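Local coordinates for protein pyruvate kinase (Pyrobaculum aerophilum, PDB 3QTG) that catalyses the final step of glycolysis, in which the phosphoryl group of phosphoenolpyruvate passes to ADP to yield pyruvate and ATP, at residues I47-A52 / V184-A189; F59-V64 / L75-D80; D198-S203 / D212-L217; S247-V252 / S318-N323. All blocks are in the same frame, centred on the assembly; numbering follows the deposited sequence.

Contact 1 of 4, residues I47-A52 / V184-A189; sequences INLAHA and VEALKA
Leu49 leaves the backbone toward helix 184-189 and meets it with one methyl, Leu49 CD1, which lies 4.3 Å from Ala186 CB. The setting is the TIM barrel of pyruvate kinase: residues 47-52 run from the end of the second barrel strand into the loop that follows it, while 184-189 belong to helix 181-190, which comes just before the fourth strand. Leu49 is extended, with CD1 anti to CA (chi2 -179°), which carries that methyl forward to the helix. Ala186 likewise directs its CB at the loop. Leu187 behaves differently. It starts out away from the loop, yet chi2 near 7° places CD1 almost syn to CA, and this methyl of Leu187 returns to within 4.4 Å of Leu49 CD1. A single methyl is thus touched by two residues adjacent in the helix, at distances of light apolar contact, and no hydrogen bond crosses between the segments. Leu81 touches both Leu49 and Leu187, and Val57 of helix 54-71 packs on Leu49 as well. Residues Asn48 to His51 probably contribute to the ATP site, and Asn48 also to the potassium site, as inferred from relatives, so the contact lies beside a loop that probably helps bind ATP. That loop is shaped by an Asx turn: Ala50 N donates to Asn48 OD1 at 3.3 Å. The bond is fairly straight at the hydrogen, but the donor stands above the carbonyl plane of the Asn48 amide, 62° out of it.

Contact 2 of 4, residues F59-V64 / L75-D80; sequences FRIEAV and LAVIVD
Val77 is the hub of the tight part, because each of its two methyls is met by a different residue of the helix. CG1, anti to the Val77 backbone N (chi1 171°), approaches Ile61, whose CD1 lies 3.8 Å away and whose CG1 lies 4.0 Å away; the two side chains cross at about a right angle. Val77 CG2 stands 3.9 Å from Val64 CG1, and this pair meets at a slant. Both segments belong to one beta-alpha-beta unit of the TIM barrel, strand 44-48, helix 54-71 and strand 76-80, so the contact seals the helix onto the outer surface of the strand that follows it. Packing thins toward the start of the strand, where Val64 CG1 comes only to 4.3 Å from Leu75 CD1. At the other end, Val79 CG1 stays 4.9 Å from Ile61 CD1, and Val79 packs on Val200 of the next strand. The far side of the helix is its solvent side, with Phe59 and Glu62 exposed. On the reverse of the strand, Asp80 forms salt bridges to Arg46 and Lys230 and, by similarity, probably takes part in the potassium site.

Contact 3 of 4, residues D198-S203 / D212-L217; sequences DYVAIS and DSVRSL
Asp212 O, two residues before Val214, the valine that packs on Val200 and Ile202, is gripped by two donors of Ser216. Ser216 N reaches Asp212 O at 2.9 Å in the ordinary helical bond and Ser216 OG reaches it at 2.8 Å, from opposite faces of the carbonyl plane. The OG bond tilts 34° out of that plane, tying the serine hydroxyl back to its own helix. Strand 199-202 and helix 208-220 are the first two elements of a beta-alpha-beta unit of the TIM barrel, completed by strand 226-231. Val214 is the residue by which 212-217 touches the strand. Ile202 reaches toward it tip to tip: Ile202 CD1 lies 3.9 Å from Val214 CB and Ile202 CG1 lies 4.1 Å from Val214 CG1. The extended chain of Ile202 (chi2 176°) carries CD1 outward to the helix, where it meets the branch point of the valine and not just one methyl. No polar bond crosses between the segments, and all three contributing side chains are buried. Ile202 lies about 6 Å, side chain to side chain, from Lys230, which by similarity probably stabilises the transition state. Arg215 is held by Asp248 in a salt bridge and by Cys246 O; Asp212 OD1 lies in plane at its guanidinium edge, a long salt bridge of 3.9 Å to Arg215 NH1. The looser end of the apolar contact is Val200 CG1, 4.4 Å from Val214 CG1.

Contact 4 of 4, residues S247-V252 / S318-N323; sequences SDYVVV and SLWLTN
Tyr249 is the first residue of 247-252 to reach strand 318-321, its ring carried over by CG anti to the backbone N (chi1 -152°). Tyr249 OH receives a hydrogen bond of 2.6 Å from Ser318 OG, which lies at the ring edge, near the plane. The same Ser318 OG accepts from Trp320 NE1 at 3.0 Å, with an N-H...O angle of 145° and the oxygen slightly tilted from the indole plane. The serine hydroxyl therefore bridges two aromatic side chains, donating to one and accepting from the other; Tyr249 OH is also bonded to Ile414 O. With an alanine in place of Ser318, the indole N-H is likely to lose its acceptor and Tyr249 OH one of its two partners. The rings themselves touch obliquely and lightly, Tyr249 CE2 to Trp320 CZ2 at 4.4 Å. Two residues on, Val251 crosses the indole at about a right angle. Val251 CG2 is 3.7 Å from Trp320 CH2, while Val251 CG1 sits over one face, offset toward the rim. These are the sixth and eighth strands of the TIM barrel, not neighbours in the sheet; the axes of the short segments approach to 9.1 Å at -52°, and their buried side chains meet across the barrel interior. Strand 284-287 runs between them, its Ala285 touching Tyr249, Ser318 and Trp320, while helix 331-343 packs on Leu319 and Leu321.

Overall arrangement
All four contacts belong to one closed eight-stranded parallel barrel. Along the chain, contact 2 is nested within the loop closed by contact 1; contacts 3 and 4 then follow in series. Contact 1 joins the loop after strand 44-48 to helix 181-190, while contacts 2 and 3 pack helices on strands 76-80 and 199-202, neighbours in the sheet; the centres of these three contacts are about 12 to 17 Å apart. Contact 4 joins strands 249-253 and 318-321 through the interior, its centre about 14 Å from that of contact 3. The two are linked by the Arg215–Asp248 salt bridge and the meeting rings of Tyr199 and Tyr249. Outer shell and inner core thus surround strands that carry several of the residues inferred to form the active site, such as Asp80 and Lys230.

Contact 1 of 4, residues I47-A52 / V184-A189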
loop_
_atom_site.group_PDB
_atom_site.type_symbol
_atom_site.label_atom_id
_atom_site.label_comp_id
_atom_site.label_asym_id
_atom_site.label_seq_id
_atom_site.Cartn_x
_atom_site.Cartn_y
_atom_site.Cartn_z
ATOM N N ILE A 47 -32.308 -31.343 0.607
ATOM C CA ILE A 47 -33.608 -31.976 0.406
ATOM C C ILE A 47 -34.625 -30.857 0.283
ATOM O O ILE A 47 -34.711 -29.985 1.155
ATOM C CB ILE A 47 -33.959 -33.003 1.542
ATOM C CG1 ILE A 47 -32.972 -34.187 1.516
ATOM C CG2 ILE A 47 -35.395 -33.514 1.399
ATOM C CD1 ILE A 47 -32.807 -34.898 2.846
ATOM N N ASN A 48 -35.337 -30.851 -0.841
ATOM C CA ASN A 48 -36.297 -29.810 -1.161
ATOM C C ASN A 48 -37.665 -30.218 -0.622
ATOM O O ASN A 48 -38.243 -31.211 -1.070
ATOM C CB ASN A 48 -36.336 -29.631 -2.678
ATOM C CG ASN A 48 -37.155 -28.430 -3.124
ATOM O OD1 ASN A 48 -37.712 -27.676 -2.317
ATOM N ND2 ASN A 48 -37.225 -28.245 -4.428
ATOM N N LEU A 49 -38.173 -29.460 0.352
ATOM C CA LEU A 49 -39.430 -29.806 1.015
ATOM C C LEU A 49 -40.677 -29.422 0.184
ATOM O O LEU A 49 -41.813 -29.620 0.632
ATOM C CB LEU A 49 -39.484 -29.217 2.436
ATOM C CG LEU A 49 -38.403 -29.639 3.449
ATOM C CD1 LEU A 49 -38.628 -28.970 4.789
ATOM C CD2 LEU A 49 -38.315 -31.153 3.612
ATOM N N ALA A 50 -40.445 -28.854 -1.001
ATOM C CA ALA A 50 -41.463 -28.730 -2.049
ATOM C C ALA A 50 -41.834 -30.106 -2.633
ATOM O O ALA A 50 -43.013 -30.434 -2.757
ATOM C CB ALA A 50 -40.963 -27.811 -3.159
ATOM N N HIS A 51 -40.827 -30.908 -2.978
ATOM C CA HIS A 51 -41.042 -32.191 -3.648
ATOM C C HIS A 51 -40.858 -33.388 -2.731
ATOM O O HIS A 51 -40.973 -34.533 -3.179
ATOM C CB HIS A 51 -40.090 -32.360 -4.836
ATOM C CG HIS A 51 -40.040 -31.179 -5.753
ATOM N ND1 HIS A 51 -38.855 -30.678 -6.247
ATOM C CD2 HIS A 51 -41.025 -30.407 -6.273
ATOM C CE1 HIS A 51 -39.112 -29.646 -7.032
ATOM N NE2 HIS A 51 -40.421 -29.459 -7.062
ATOM N N ALA A 52 -40.561 -33.136 -1.460
ATOM C CA ALA A 52 -40.217 -34.221 -0.549
ATOM C C ALA A 52 -41.319 -34.528 0.442
ATOM O O ALA A 52 -41.794 -33.645 1.164
ATOM C CB ALA A 52 -38.908 -33.939 0.175
ATOM N N VAL A 184 -44.444 -23.843 8.053
ATOM C CA VAL A 184 -44.824 -24.214 9.420
ATOM C C VAL A 184 -45.240 -25.689 9.489
ATOM O O VAL A 184 -44.765 -26.425 10.351
ATOM C CB VAL A 184 -45.962 -23.293 9.953
ATOM C CG1 VAL A 184 -46.513 -23.793 11.294
ATOM C CG2 VAL A 184 -45.481 -21.845 10.081
ATOM N N GLU A 185 -46.106 -26.110 8.563
ATOM C CA GLU A 185 -46.562 -27.496 8.461
ATOM C C GLU A 185 -45.427 -28.467 8.139
ATOM O O GLU A 185 -45.351 -29.540 8.729
ATOM C CB GLU A 185 -47.677 -27.634 7.407
ATOM C CG GLU A 185 -49.035 -26.995 7.787
ATOM C CD GLU A 185 -50.155 -27.272 6.761
ATOM O OE1 GLU A 185 -51.189 -27.851 7.178
ATOM O OE2 GLU A 185 -50.012 -26.916 5.557
ATOM N N ALA A 186 -44.559 -28.098 7.195
ATOM C CA ALA A 186 -43.435 -28.953 6.791
ATOM C C ALA A 186 -42.377 -29.110 7.883
ATOM O O ALA A 186 -41.788 -30.179 8.040
ATOM C CB ALA A 186 -42.800 -28.435 5.483
ATOM N N LEU A 187 -42.147 -28.052 8.654
ATOM C CA LEU A 187 -41.185 -28.105 9.754
ATOM C C LEU A 187 -41.636 -28.971 10.946
ATOM O O LEU A 187 -40.807 -29.630 11.595
ATOM C CB LEU A 187 -40.787 -26.693 10.193
ATOM C CG LEU A 187 -39.424 -26.127 9.733
ATOM C CD1 LEU A 187 -38.667 -26.991 8.721
ATOM C CD2 LEU A 187 -39.541 -24.699 9.246
ATOM N N LYS A 188 -42.929 -28.990 11.257
ATOM C CA LYS A 188 -43.337 -29.861 12.362
ATOM C C LYS A 188 -43.552 -31.309 11.933
ATOM O O LYS A 188 -43.347 -32.226 12.726
ATOM C CB LYS A 188 -44.472 -29.296 13.234
ATOM C CG LYS A 188 -45.424 -28.346 12.585
ATOM C CD LYS A 188 -45.908 -27.357 13.630
ATOM C CE LYS A 188 -47.326 -26.890 13.339
ATOM N NZ LYS A 188 -47.908 -26.163 14.505
ATOM N N ALA A 189 -43.885 -31.511 10.665
ATOM C CA ALA A 189 -43.920 -32.851 10.083
ATOM C C ALA A 189 -42.574 -33.560 10.206
ATOM O O ALA A 189 -42.519 -34.783 10.342
ATOM C CB ALA A 189 -44.339 -32.779 8.617
#

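Contact 2 of 4, residues F59-V64 / L75-D80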
loop_
_atom_site.group_PDB
_atom_site.type_symbol
_atom_site.label_atom_id
_atom_site.label_comp_id
_atom_site.label_asym_id
_atom_site.label_seq_id
_atom_site.Cartn_x
_atom_site.Cartn_y
_atom_site.Cartn_z
ATOM N N PHE A 59 -36.070 -41.213 5.018
ATOM C CA PHE A 59 -35.284 -42.277 4.369
ATOM C C PHE A 59 -33.996 -41.777 3.700
ATOM O O PHE A 59 -32.986 -42.484 3.693
ATOM C CB PHE A 59 -36.177 -43.058 3.375
ATOM C CG PHE A 59 -35.511 -43.387 2.048
ATOM C CD1 PHE A 59 -35.714 -42.573 0.928
ATOM C CD2 PHE A 59 -34.709 -44.523 1.907
ATOM C CE1 PHE A 59 -35.112 -42.868 -0.302
ATOM C CE2 PHE A 59 -34.092 -44.827 0.676
ATOM C CZ PHE A 59 -34.296 -43.992 -0.429
ATOM N N ARG A 60 -34.037 -40.574 3.125
ATOM C CA ARG A 60 -32.851 -39.981 2.490
ATOM C C ARG A 60 -31.804 -39.597 3.548
ATOM O O ARG A 60 -30.620 -39.929 3.423
ATOM C CB ARG A 60 -33.237 -38.779 1.618
ATOM C CG ARG A 60 -33.918 -39.166 0.297
ATOM C CD ARG A 60 -34.681 -38.009 -0.335
ATOM N NE ARG A 60 -35.412 -38.418 -1.544
ATOM C CZ ARG A 60 -36.293 -37.657 -2.190
ATOM N NH1 ARG A 60 -36.563 -36.432 -1.769
ATOM N NH2 ARG A 60 -36.906 -38.113 -3.275
ATOM N N ILE A 61 -32.261 -38.919 4.595
ATOM C CA ILE A 61 -31.424 -38.567 5.727
ATOM C C ILE A 61 -30.791 -39.805 6.360
ATOM O O ILE A 61 -29.586 -39.807 6.629
ATOM C CB ILE A 61 -32.205 -37.726 6.763
ATOM C CG1 ILE A 61 -32.543 -36.356 6.153
ATOM C CG2 ILE A 61 -31.422 -37.619 8.089
ATOM C CD1 ILE A 61 -33.083 -35.307 7.121
ATOM N N GLU A 62 -31.585 -40.860 6.567
ATOM C CA GLU A 62 -31.063 -42.140 7.097
ATOM C C GLU A 62 -29.941 -42.738 6.236
ATOM O O GLU A 62 -28.944 -43.224 6.758
ATOM C CB GLU A 62 -32.195 -43.171 7.286
ATOM C CG GLU A 62 -32.920 -43.090 8.634
ATOM C CD GLU A 62 -34.278 -43.790 8.610
ATOM O OE1 GLU A 62 -35.084 -43.487 7.705
ATOM O OE2 GLU A 62 -34.552 -44.639 9.492
ATOM N N ALA A 63 -30.114 -42.713 4.921
ATOM C CA ALA A 63 -29.078 -43.186 3.999
ATOM C C ALA A 63 -27.805 -42.317 4.069
ATOM O O ALA A 63 -26.674 -42.816 3.950
ATOM C CB ALA A 63 -29.622 -43.218 2.576
ATOM N N VAL A 64 -28.005 -41.016 4.270
ATOM C CA VAL A 64 -26.893 -40.073 4.417
ATOM C C VAL A 64 -26.100 -40.373 5.696
ATOM O O VAL A 64 -24.873 -40.492 5.655
ATOM C CB VAL A 64 -27.414 -38.603 4.385
ATOM C CG1 VAL A 64 -26.391 -37.602 4.981
ATOM C CG2 VAL A 64 -27.828 -38.234 2.957
ATOM N N LEU A 75 -21.335 -35.046 7.007
ATOM C CA LEU A 75 -21.964 -34.424 5.854
ATOM C C LEU A 75 -23.028 -33.504 6.376
ATOM O O LEU A 75 -23.701 -33.825 7.346
ATOM C CB LEU A 75 -22.583 -35.477 4.920
ATOM C CG LEU A 75 -21.663 -36.417 4.128
ATOM C CD1 LEU A 75 -22.497 -37.382 3.287
ATOM C CD2 LEU A 75 -20.653 -35.679 3.238
ATOM N N ALA A 76 -23.163 -32.346 5.756
ATOM C CA ALA A 76 -24.240 -31.424 6.089
ATOM C C ALA A 76 -25.530 -31.879 5.423
ATOM O O ALA A 76 -25.535 -32.241 4.237
ATOM C CB ALA A 76 -23.896 -30.001 5.642
ATOM N N VAL A 77 -26.619 -31.837 6.187
ATOM C CA VAL A 77 -27.964 -31.986 5.636
ATOM C C VAL A 77 -28.664 -30.642 5.641
ATOM O O VAL A 77 -28.819 -30.005 6.692
ATOM C CB VAL A 77 -28.804 -33.040 6.422
ATOM C CG1 VAL A 77 -30.269 -33.032 5.968
ATOM C CG2 VAL A 77 -28.203 -34.406 6.248
ATOM N N ILE A 78 -29.093 -30.229 4.448
ATOM C CA ILE A 78 -29.827 -29.003 4.218
ATOM C C ILE A 78 -31.282 -29.341 3.811
ATOM O O ILE A 78 -31.531 -30.155 2.913
ATOM C CB ILE A 78 -29.157 -28.190 3.075
ATOM C CG1 ILE A 78 -27.667 -27.958 3.371
ATOM C CG2 ILE A 78 -29.903 -26.869 2.822
ATOM C CD1 ILE A 78 -26.782 -27.841 2.127
ATOM N N VAL A 79 -32.250 -28.719 4.466
ATOM C CA VAL A 79 -33.618 -28.830 3.980
ATOM C C VAL A 79 -34.014 -27.465 3.443
ATOM O O VAL A 79 -33.780 -26.451 4.084
ATOM C CB VAL A 79 -34.629 -29.390 5.048
ATOM C CG1 VAL A 79 -34.214 -30.811 5.513
ATOM C CG2 VAL A 79 -34.775 -28.438 6.245
ATOM N N ASP A 80 -34.605 -27.460 2.256
ATOM C CA ASP A 80 -34.998 -26.225 1.599
ATOM C C ASP A 80 -36.520 -26.032 1.659
ATOM O O ASP A 80 -37.286 -26.835 1.125
ATOM C CB ASP A 80 -34.475 -26.217 0.158
ATOM C CG ASP A 80 -34.425 -24.825 -0.435
ATOM O OD1 ASP A 80 -35.202 -23.958 0.038
ATOM O OD2 ASP A 80 -33.604 -24.580 -1.367
#

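Contact 3 of 4, residues D198-S203 / D212-L217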
loop_
_atom_site.group_PDB
_atom_site.type_symbol
_atom_site.label_atom_id
_atom_site.label_comp_id
_atom_site.label_asym_id
_atom_site.label_seq_id
_atom_site.Cartn_x
_atom_site.Cartn_y
_atom_site.Cartn_z
ATOM N N ASP A 198 -29.044 -29.884 9.619
ATOM C CA ASP A 198 -27.948 -28.963 9.889
ATOM C C ASP A 198 -28.240 -27.550 9.386
ATOM O O ASP A 198 -27.827 -26.577 10.000
ATOM C CB ASP A 198 -26.655 -29.536 9.292
ATOM C CG ASP A 198 -26.393 -30.995 9.755
ATOM O OD1 ASP A 198 -26.373 -31.237 10.990
ATOM O OD2 ASP A 198 -26.214 -31.894 8.894
ATOM N N TYR A 199 -28.976 -27.445 8.288
ATOM C CA TYR A 199 -29.321 -26.148 7.698
ATOM C C TYR A 199 -30.757 -26.153 7.239
ATOM O O TYR A 199 -31.235 -27.153 6.710
ATOM C CB TYR A 199 -28.445 -25.866 6.475
ATOM C CG TYR A 199 -26.994 -25.582 6.795
ATOM C CD1 TYR A 199 -26.520 -24.265 6.858
ATOM C CD2 TYR A 199 -26.092 -26.628 7.030
ATOM C CE1 TYR A 199 -25.183 -24.004 7.155
ATOM C CE2 TYR A 199 -24.770 -26.377 7.327
ATOM C CZ TYR A 199 -24.323 -25.063 7.391
ATOM O OH TYR A 199 -23.001 -24.814 7.668
ATOM N N VAL A 200 -31.426 -25.023 7.433
ATOM C CA VAL A 200 -32.770 -24.784 6.920
ATOM C C VAL A 200 -32.687 -23.592 5.980
ATOM O O VAL A 200 -32.303 -22.496 6.395
ATOM C CB VAL A 200 -33.767 -24.435 8.072
ATOM C CG1 VAL A 200 -35.060 -23.807 7.533
ATOM C CG2 VAL A 200 -34.062 -25.651 8.913
ATOM N N ALA A 201 -33.046 -23.802 4.722
ATOM C CA ALA A 201 -32.952 -22.738 3.742
ATOM C C ALA A 201 -34.317 -22.045 3.529
ATOM O O ALA A 201 -35.315 -22.704 3.255
ATOM C CB ALA A 201 -32.354 -23.267 2.438
ATOM N N ILE A 202 -34.341 -20.725 3.714
ATOM C CA ILE A 202 -35.557 -19.900 3.650
ATOM C C ILE A 202 -35.732 -19.359 2.239
ATOM O O ILE A 202 -34.796 -18.773 1.679
ATOM C CB ILE A 202 -35.452 -18.653 4.551
ATOM C CG1 ILE A 202 -35.225 -19.030 5.995
ATOM C CG2 ILE A 202 -36.727 -17.793 4.462
ATOM C CD1 ILE A 202 -35.024 -17.807 6.857
ATOM N N SER A 203 -36.936 -19.526 1.689
ATOM C CA SER A 203 -37.289 -18.943 0.391
ATOM C C SER A 203 -38.006 -17.606 0.517
ATOM O O SER A 203 -38.835 -17.427 1.389
ATOM C CB SER A 203 -38.134 -19.920 -0.432
ATOM O OG SER A 203 -37.393 -21.109 -0.692
ATOM N N ASP A 212 -36.012 -13.750 11.204
ATOM C CA ASP A 212 -36.251 -13.911 12.645
ATOM C C ASP A 212 -37.467 -14.787 12.972
ATOM O O ASP A 212 -37.454 -15.526 13.960
ATOM C CB ASP A 212 -36.443 -12.540 13.315
ATOM C CG ASP A 212 -35.176 -11.686 13.324
ATOM O OD1 ASP A 212 -34.106 -12.126 12.825
ATOM O OD2 ASP A 212 -35.258 -10.543 13.838
ATOM N N SER A 213 -38.509 -14.692 12.149
ATOM C CA SER A 213 -39.730 -15.485 12.332
ATOM C C SER A 213 -39.463 -16.955 12.132
ATOM O O SER A 213 -39.992 -17.787 12.854
ATOM C CB SER A 213 -40.810 -15.037 11.360
ATOM O OG SER A 213 -41.193 -13.712 11.670
ATOM N N VAL A 214 -38.641 -17.276 11.138
ATOM C CA VAL A 214 -38.249 -18.664 10.927
ATOM C C VAL A 214 -37.325 -19.101 12.077
ATOM O O VAL A 214 -37.419 -20.227 12.557
ATOM C CB VAL A 214 -37.628 -18.888 9.524
ATOM C CG1 VAL A 214 -37.101 -20.317 9.365
ATOM C CG2 VAL A 214 -38.671 -18.601 8.450
ATOM N N ARG A 215 -36.471 -18.191 12.544
ATOM C CA ARG A 215 -35.582 -18.510 13.660
ATOM C C ARG A 215 -36.345 -18.869 14.935
ATOM O O ARG A 215 -36.022 -19.869 15.583
ATOM C CB ARG A 215 -34.560 -17.400 13.914
ATOM C CG ARG A 215 -33.300 -17.543 13.091
ATOM C CD ARG A 215 -32.077 -16.950 13.804
ATOM N NE ARG A 215 -30.902 -16.915 12.921
ATOM C CZ ARG A 215 -30.566 -15.854 12.197
ATOM N NH1 ARG A 215 -31.302 -14.745 12.269
ATOM N NH2 ARG A 215 -29.499 -15.887 11.412
ATOM N N SER A 216 -37.368 -18.076 15.264
ATOM C CA SER A 216 -38.229 -18.319 16.441
ATOM C C SER A 216 -39.025 -19.604 16.304
ATOM O O SER A 216 -39.151 -20.354 17.263
ATOM C CB SER A 216 -39.217 -17.171 16.671
ATOM O OG SER A 216 -38.621 -15.917 16.445
ATOM N N LEU A 217 -39.583 -19.841 15.120
ATOM C CA LEU A 217 -40.259 -21.099 14.846
ATOM C C LEU A 217 -39.339 -22.321 15.014
ATOM O O LEU A 217 -39.748 -23.317 15.626
ATOM C CB LEU A 217 -40.899 -21.090 13.454
ATOM C CG LEU A 217 -41.576 -22.416 13.079
ATOM C CD1 LEU A 217 -42.785 -22.694 13.989
ATOM C CD2 LEU A 217 -41.959 -22.456 11.591
#

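Contact 4 of 4, residues S247-V252 / S318-N323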
loop_
_atom_site.group_PDB
_atom_site.type_symbol
_atom_site.label_atom_id
_atom_site.label_comp_id
_atom_site.label_asym_id
_atom_site.label_seq_id
_atom_site.Cartn_x
_atom_site.Cartn_y
_atom_site.Cartn_z
ATOM N N SER A 247 -28.339 -13.289 8.355
ATOM C CA SER A 247 -28.277 -14.693 7.902
ATOM C C SER A 247 -27.205 -15.511 8.643
ATOM O O SER A 247 -26.309 -14.942 9.253
ATOM C CB SER A 247 -27.933 -14.734 6.411
ATOM O OG SER A 247 -28.832 -13.947 5.653
ATOM N N ASP A 248 -27.293 -16.840 8.589
ATOM C CA ASP A 248 -26.170 -17.672 9.006
ATOM C C ASP A 248 -25.375 -18.089 7.768
ATOM O O ASP A 248 -24.213 -18.427 7.870
ATOM C CB ASP A 248 -26.631 -18.911 9.789
ATOM C CG ASP A 248 -27.433 -18.545 11.039
ATOM O OD1 ASP A 248 -27.238 -17.436 11.581
ATOM O OD2 ASP A 248 -28.270 -19.356 11.473
ATOM N N TYR A 249 -26.030 -18.056 6.608
ATOM C CA TYR A 249 -25.485 -18.556 5.352
ATOM C C TYR A 249 -26.308 -17.883 4.255
ATOM O O TYR A 249 -27.523 -17.745 4.397
ATOM C CB TYR A 249 -25.666 -20.068 5.284
ATOM C CG TYR A 249 -24.640 -20.812 4.455
ATOM C CD1 TYR A 249 -23.713 -21.665 5.073
ATOM C CD2 TYR A 249 -24.589 -20.684 3.059
ATOM C CE1 TYR A 249 -22.748 -22.355 4.334
ATOM C CE2 TYR A 249 -23.619 -21.391 2.304
ATOM C CZ TYR A 249 -22.713 -22.214 2.958
ATOM O OH TYR A 249 -21.771 -22.921 2.252
ATOM N N VAL A 250 -25.649 -17.447 3.184
ATOM C CA VAL A 250 -26.316 -16.769 2.084
ATOM C C VAL A 250 -26.249 -17.674 0.867
ATOM O O VAL A 250 -25.261 -18.385 0.684
ATOM C CB VAL A 250 -25.692 -15.360 1.768
ATOM C CG1 VAL A 250 -26.436 -14.671 0.599
ATOM C CG2 VAL A 250 -25.700 -14.454 3.021
ATOM N N VAL A 251 -27.322 -17.674 0.069
ATOM C CA VAL A 251 -27.447 -18.499 -1.143
ATOM C C VAL A 251 -27.904 -17.646 -2.336
ATOM O O VAL A 251 -28.947 -16.987 -2.264
ATOM C CB VAL A 251 -28.441 -19.665 -0.917
ATOM C CG1 VAL A 251 -28.393 -20.675 -2.071
ATOM C CG2 VAL A 251 -28.144 -20.377 0.396
ATOM N N VAL A 252 -27.103 -17.619 -3.403
ATOM C CA VAL A 252 -27.520 -17.044 -4.683
ATOM C C VAL A 252 -28.349 -18.111 -5.434
ATOM O O VAL A 252 -27.819 -19.125 -5.907
ATOM C CB VAL A 252 -26.303 -16.576 -5.562
ATOM C CG1 VAL A 252 -26.767 -15.969 -6.907
ATOM C CG2 VAL A 252 -25.431 -15.594 -4.815
ATOM N N SER A 318 -19.477 -22.755 -1.137
ATOM C CA SER A 318 -20.072 -23.960 -1.754
ATOM C C SER A 318 -20.842 -23.714 -3.064
ATOM O O SER A 318 -21.258 -22.573 -3.364
ATOM C CB SER A 318 -20.942 -24.733 -0.750
ATOM O OG SER A 318 -21.926 -23.905 -0.159
ATOM N N LEU A 319 -21.007 -24.800 -3.831
ATOM C CA LEU A 319 -21.824 -24.840 -5.048
ATOM C C LEU A 319 -22.849 -25.960 -4.900
ATOM O O LEU A 319 -22.513 -27.076 -4.494
ATOM C CB LEU A 319 -20.977 -25.046 -6.319
ATOM C CG LEU A 319 -19.845 -24.032 -6.637
ATOM C CD1 LEU A 319 -18.929 -24.548 -7.729
ATOM C CD2 LEU A 319 -20.363 -22.654 -7.035
ATOM N N TRP A 320 -24.107 -25.647 -5.203
ATOM C CA TRP A 320 -25.203 -26.572 -4.955
ATOM C C TRP A 320 -25.798 -27.013 -6.285
ATOM O O TRP A 320 -26.325 -26.202 -7.029
ATOM C CB TRP A 320 -26.291 -25.872 -4.134
ATOM C CG TRP A 320 -25.899 -25.428 -2.743
ATOM C CD1 TRP A 320 -24.635 -25.344 -2.212
ATOM C CD2 TRP A 320 -26.795 -25.003 -1.709
ATOM N NE1 TRP A 320 -24.698 -24.905 -0.911
ATOM C CE2 TRP A 320 -26.014 -24.696 -0.576
ATOM C CE3 TRP A 320 -28.191 -24.879 -1.624
ATOM C CZ2 TRP A 320 -26.582 -24.249 0.633
ATOM C CZ3 TRP A 320 -28.748 -24.426 -0.428
ATOM C CH2 TRP A 320 -27.944 -24.110 0.681
ATOM N N LEU A 321 -25.705 -28.298 -6.582
ATOM C CA LEU A 321 -26.435 -28.877 -7.707
ATOM C C LEU A 321 -27.871 -29.156 -7.303
ATOM O O LEU A 321 -28.131 -29.628 -6.190
ATOM C CB LEU A 321 -25.760 -30.172 -8.164
ATOM C CG LEU A 321 -24.278 -30.106 -8.562
ATOM C CD1 LEU A 321 -23.769 -31.454 -9.080
ATOM C CD2 LEU A 321 -24.034 -29.002 -9.586
ATOM N N THR A 322 -28.810 -28.867 -8.205
ATOM C CA THR A 322 -30.217 -29.109 -7.920
ATOM C C THR A 322 -30.795 -30.196 -8.833
ATOM O O THR A 322 -30.634 -31.378 -8.528
ATOM C CB THR A 322 -31.038 -27.793 -7.872
ATOM O OG1 THR A 322 -30.803 -27.034 -9.062
ATOM C CG2 THR A 322 -30.590 -26.955 -6.671
ATOM N N ASN A 323 -31.434 -29.808 -9.941
ATOM C CA ASN A 323 -32.033 -30.761 -10.897
ATOM C C ASN A 323 -31.062 -31.771 -11.457
ATOM O O ASN A 323 -31.445 -32.927 -11.718
ATOM C CB ASN A 323 -32.642 -30.023 -12.067
ATOM C CG ASN A 323 -33.578 -28.925 -11.636
ATOM O OD1 ASN A 323 -33.353 -27.756 -11.961
ATOM N ND2 ASN A 323 -34.628 -29.282 -10.900
#